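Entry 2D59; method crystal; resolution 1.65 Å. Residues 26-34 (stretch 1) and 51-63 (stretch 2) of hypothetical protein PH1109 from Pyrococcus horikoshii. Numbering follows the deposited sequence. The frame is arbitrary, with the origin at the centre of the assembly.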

# COMPACT_ATOMS: atom_id res chain seq x y z
N ALA A 26 -3.81 1.58 -3.89
CA ALA A 26 -3.89 0.31 -4.59
C ALA A 26 -3.37 -0.65 -3.52
O ALA A 26 -2.21 -0.57 -3.12
CB ALA A 26 -2.99 0.30 -5.81
N LEU A 27 -4.23 -1.54 -3.03
CA LEU A 27 -3.82 -2.46 -1.99
C LEU A 27 -3.56 -3.85 -2.58
O LEU A 27 -4.49 -4.60 -2.87
CB LEU A 27 -4.90 -2.51 -0.90
CG LEU A 27 -4.51 -3.10 0.46
CD1 LEU A 27 -5.19 -2.32 1.58
CD2 LEU A 27 -4.87 -4.57 0.50
N VAL A 28 -2.28 -4.15 -2.74
CA VAL A 28 -1.82 -5.41 -3.31
C VAL A 28 -1.79 -6.54 -2.29
O VAL A 28 -1.25 -6.39 -1.19
CB VAL A 28 -0.41 -5.24 -3.92
CG1 VAL A 28 0.03 -6.53 -4.59
CG2 VAL A 28 -0.41 -4.09 -4.91
N GLY A 29 -2.35 -7.68 -2.67
CA GLY A 29 -2.40 -8.81 -1.76
C GLY A 29 -3.71 -8.81 -1.01
O GLY A 29 -3.85 -9.50 0.00
N ALA A 30 -4.68 -8.05 -1.52
CA ALA A 30 -6.00 -7.96 -0.90
C ALA A 30 -6.59 -9.35 -0.69
O ALA A 30 -6.39 -10.25 -1.51
CB ALA A 30 -6.93 -7.12 -1.77
N SER A 31 -7.32 -9.52 0.41
CA SER A 31 -7.91 -10.81 0.74
C SER A 31 -9.26 -10.66 1.42
O SER A 31 -9.48 -9.74 2.20
CB SER A 31 -6.95 -11.58 1.66
OG SER A 31 -7.56 -12.75 2.17
N PRO A 32 -10.20 -11.57 1.13
CA PRO A 32 -11.54 -11.53 1.73
C PRO A 32 -11.52 -12.13 3.14
O PRO A 32 -12.51 -12.06 3.87
CB PRO A 32 -12.37 -12.35 0.75
CG PRO A 32 -11.40 -13.41 0.32
CD PRO A 32 -10.12 -12.62 0.09
N LYS A 33 -10.39 -12.73 3.51
CA LYS A 33 -10.23 -13.35 4.82
C LYS A 33 -10.06 -12.29 5.91
O LYS A 33 -9.05 -11.60 5.96
CB LYS A 33 -9.02 -14.28 4.81
CG LYS A 33 -9.12 -15.40 3.79
CD LYS A 33 -7.84 -16.23 3.78
CE LYS A 33 -7.90 -17.32 2.72
NZ LYS A 33 -6.61 -18.08 2.65
N PRO A 34 -11.05 -12.17 6.81
CA PRO A 34 -11.05 -11.20 7.91
C PRO A 34 -9.83 -11.22 8.82
O PRO A 34 -9.45 -10.18 9.37
CB PRO A 34 -12.33 -11.54 8.67
CG PRO A 34 -13.23 -12.07 7.61
CD PRO A 34 -12.30 -12.96 6.83
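Stretch 2 51-63: DVYPVNPKYEEVL

Stretch 2 enters as a strand, residues 51-55, that runs parallel to strand 26-28; the N-to-C directions differ by 28° (signed crossing angle -28°), and the axes approach to 4.5 Å. Asp51 lies beyond reach of stretch 1. Val52, chi1 t, begins the packing: its CG1 lies 4.0 Å from Leu27 CB, a branched aliphatic side chain filling buried apolar space. Tyr53 pairs with Ala26, their CA atoms 4.8 Å apart, and its carbonyl O accepts a hydrogen bond from Leu27 N at 3.1 Å. Its ring, chi1 m, leads away from the small Ala26.

Pro54 sits beside Leu27. Proline has no amide hydrogen to donate, yet the ladder loses nothing here, because the bonds on either side use Tyr53 O and Val55 N. Pro54 CB also packs 3.4 Å from Ala30 CB. Val55 N donates to Leu27 O at 2.8 Å, and Val55 O receives Gly29 N at 2.8 Å and, weakly, Ala30 N at 3.4 Å, just where stretch 1 makes its type II turn from Leu27 to Ala30. Val55 CB lies 4.1 Å from Val28 CG2, on the same sheet face as Ala26 and Tyr53.

Asn56 ends the pairing with its side chain: ND2 donates to Ala30 O at 2.7 Å, while OD1 accepts Lys58 N at 2.9 Å, bracing the type I turn from Asn56 to Tyr59. Pro57, with phi -55°, suits the second position of that turn; Pro57 and Lys58 make no contact with stretch 1.

Tyr59 then offers a flat ring to Pro32, whose CD stands 3.4 Å from the ring centroid in a CH-pi contact. A water links Tyr59 OH (2.6 Å) to Ser31 OG (2.7 Å). Glu60 and Glu61 remain exposed, whereas Val62 turns inward, its CG1 3.4 Å from Ser31 O and its CG2 4.2 Å from Ala30 CB. Leu63 stays out of contact.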

# COMPACT_ATOMS: atom_id res chain seq x y z
N ASP A 51 -9.84 5.93 -0.85
CA ASP A 51 -10.33 5.30 -2.08
C ASP A 51 -9.40 4.10 -2.24
O ASP A 51 -8.25 4.26 -2.64
CB ASP A 51 -10.18 6.24 -3.28
CG ASP A 51 -11.25 7.31 -3.34
OD1 ASP A 51 -11.11 8.26 -4.15
OD2 ASP A 51 -12.24 7.21 -2.59
N VAL A 52 -9.90 2.92 -1.91
CA VAL A 52 -9.08 1.72 -1.98
C VAL A 52 -9.45 0.79 -3.13
O VAL A 52 -10.59 0.34 -3.24
CB VAL A 52 -9.17 0.92 -0.65
CG1 VAL A 52 -8.14 -0.20 -0.64
CG2 VAL A 52 -8.93 1.86 0.53
N TYR A 53 -8.46 0.51 -3.96
CA TYR A 53 -8.61 -0.37 -5.12
C TYR A 53 -7.77 -1.61 -4.86
O TYR A 53 -6.55 -1.61 -5.05
CB TYR A 53 -8.14 0.37 -6.37
CG TYR A 53 -8.85 1.69 -6.56
CD1 TYR A 53 -10.11 1.74 -7.16
CD2 TYR A 53 -8.31 2.88 -6.08
CE1 TYR A 53 -10.81 2.94 -7.27
CE2 TYR A 53 -9.00 4.08 -6.18
CZ TYR A 53 -10.25 4.11 -6.77
OH TYR A 53 -10.93 5.30 -6.87
N PRO A 54 -8.41 -2.70 -4.40
CA PRO A 54 -7.68 -3.94 -4.12
C PRO A 54 -7.10 -4.62 -5.35
O PRO A 54 -7.68 -4.57 -6.44
CB PRO A 54 -8.73 -4.80 -3.42
CG PRO A 54 -10.01 -4.35 -4.05
CD PRO A 54 -9.85 -2.85 -4.11
N VAL A 55 -5.94 -5.24 -5.16
CA VAL A 55 -5.25 -5.94 -6.23
C VAL A 55 -4.85 -7.35 -5.79
O VAL A 55 -4.14 -7.52 -4.80
CB VAL A 55 -3.96 -5.21 -6.67
CG1 VAL A 55 -3.22 -6.05 -7.70
CG2 VAL A 55 -4.30 -3.85 -7.24
N ASN A 56 -5.33 -8.35 -6.52
CA ASN A 56 -5.02 -9.74 -6.25
C ASN A 56 -5.65 -10.60 -7.34
O ASN A 56 -6.87 -10.70 -7.43
CB ASN A 56 -5.57 -10.18 -4.89
CG ASN A 56 -4.98 -11.50 -4.42
OD1 ASN A 56 -4.80 -12.43 -5.21
ND2 ASN A 56 -4.69 -11.59 -3.13
N PRO A 57 -4.82 -11.22 -8.19
CA PRO A 57 -5.30 -12.07 -9.28
C PRO A 57 -6.23 -13.20 -8.82
O PRO A 57 -6.99 -13.75 -9.62
CB PRO A 57 -4.01 -12.61 -9.89
CG PRO A 57 -3.06 -11.48 -9.69
CD PRO A 57 -3.35 -11.07 -8.26
N LYS A 58 -6.17 -13.54 -7.54
CA LYS A 58 -6.99 -14.62 -6.99
C LYS A 58 -8.41 -14.21 -6.61
O LYS A 58 -9.25 -15.08 -6.35
CB LYS A 58 -6.30 -15.23 -5.77
CG LYS A 58 -4.99 -15.93 -6.08
CD LYS A 58 -4.34 -16.47 -4.81
CE LYS A 58 -3.09 -17.28 -5.13
NZ LYS A 58 -2.07 -16.49 -5.87
N TYR A 59 -8.69 -12.91 -6.57
CA TYR A 59 -10.02 -12.45 -6.20
C TYR A 59 -10.59 -11.43 -7.17
O TYR A 59 -9.85 -10.67 -7.79
CB TYR A 59 -9.99 -11.87 -4.78
CG TYR A 59 -9.39 -12.81 -3.76
CD1 TYR A 59 -8.15 -12.55 -3.20
CD2 TYR A 59 -10.05 -13.98 -3.40
CE1 TYR A 59 -7.57 -13.44 -2.29
CE2 TYR A 59 -9.49 -14.88 -2.50
CZ TYR A 59 -8.24 -14.60 -1.95
OH TYR A 59 -7.68 -15.49 -1.07
N GLU A 60 -11.91 -11.41 -7.29
CA GLU A 60 -12.58 -10.49 -8.19
C GLU A 60 -13.25 -9.36 -7.40
O GLU A 60 -13.56 -8.31 -7.95
CB GLU A 60 -13.63 -11.24 -9.02
CG GLU A 60 -14.14 -10.47 -10.22
CD GLU A 60 -15.04 -11.31 -11.11
OE1 GLU A 60 -15.43 -10.82 -12.19
OE2 GLU A 60 -15.35 -12.47 -10.74
N GLU A 61 -13.44 -9.59 -6.11
CA GLU A 61 -14.06 -8.59 -5.24
C GLU A 61 -13.64 -8.78 -3.79
O GLU A 61 -13.66 -9.90 -3.27
CB GLU A 61 -15.58 -8.68 -5.36
CG GLU A 61 -16.34 -7.66 -4.52
CD GLU A 61 -17.84 -7.75 -4.73
OE1 GLU A 61 -18.58 -6.97 -4.09
OE2 GLU A 61 -18.28 -8.59 -5.54
N VAL A 62 -13.27 -7.69 -3.13
CA VAL A 62 -12.87 -7.74 -1.73
C VAL A 62 -13.50 -6.56 -1.00
O VAL A 62 -13.39 -5.42 -1.44
CB VAL A 62 -11.33 -7.67 -1.59
CG1 VAL A 62 -10.94 -7.65 -0.12
CG2 VAL A 62 -10.69 -8.88 -2.27
N LEU A 63 -14.19 -6.86 0.09
CA LEU A 63 -14.85 -5.84 0.90
C LEU A 63 -15.72 -4.88 0.08
O LEU A 63 -15.70 -3.67 0.29
CB LEU A 63 -13.79 -5.06 1.70
CG LEU A 63 -13.09 -5.92 2.75
CD1 LEU A 63 -11.86 -5.21 3.32
CD2 LEU A 63 -14.08 -6.25 3.86
O HOH W 1 -6.10 -14.59 0.82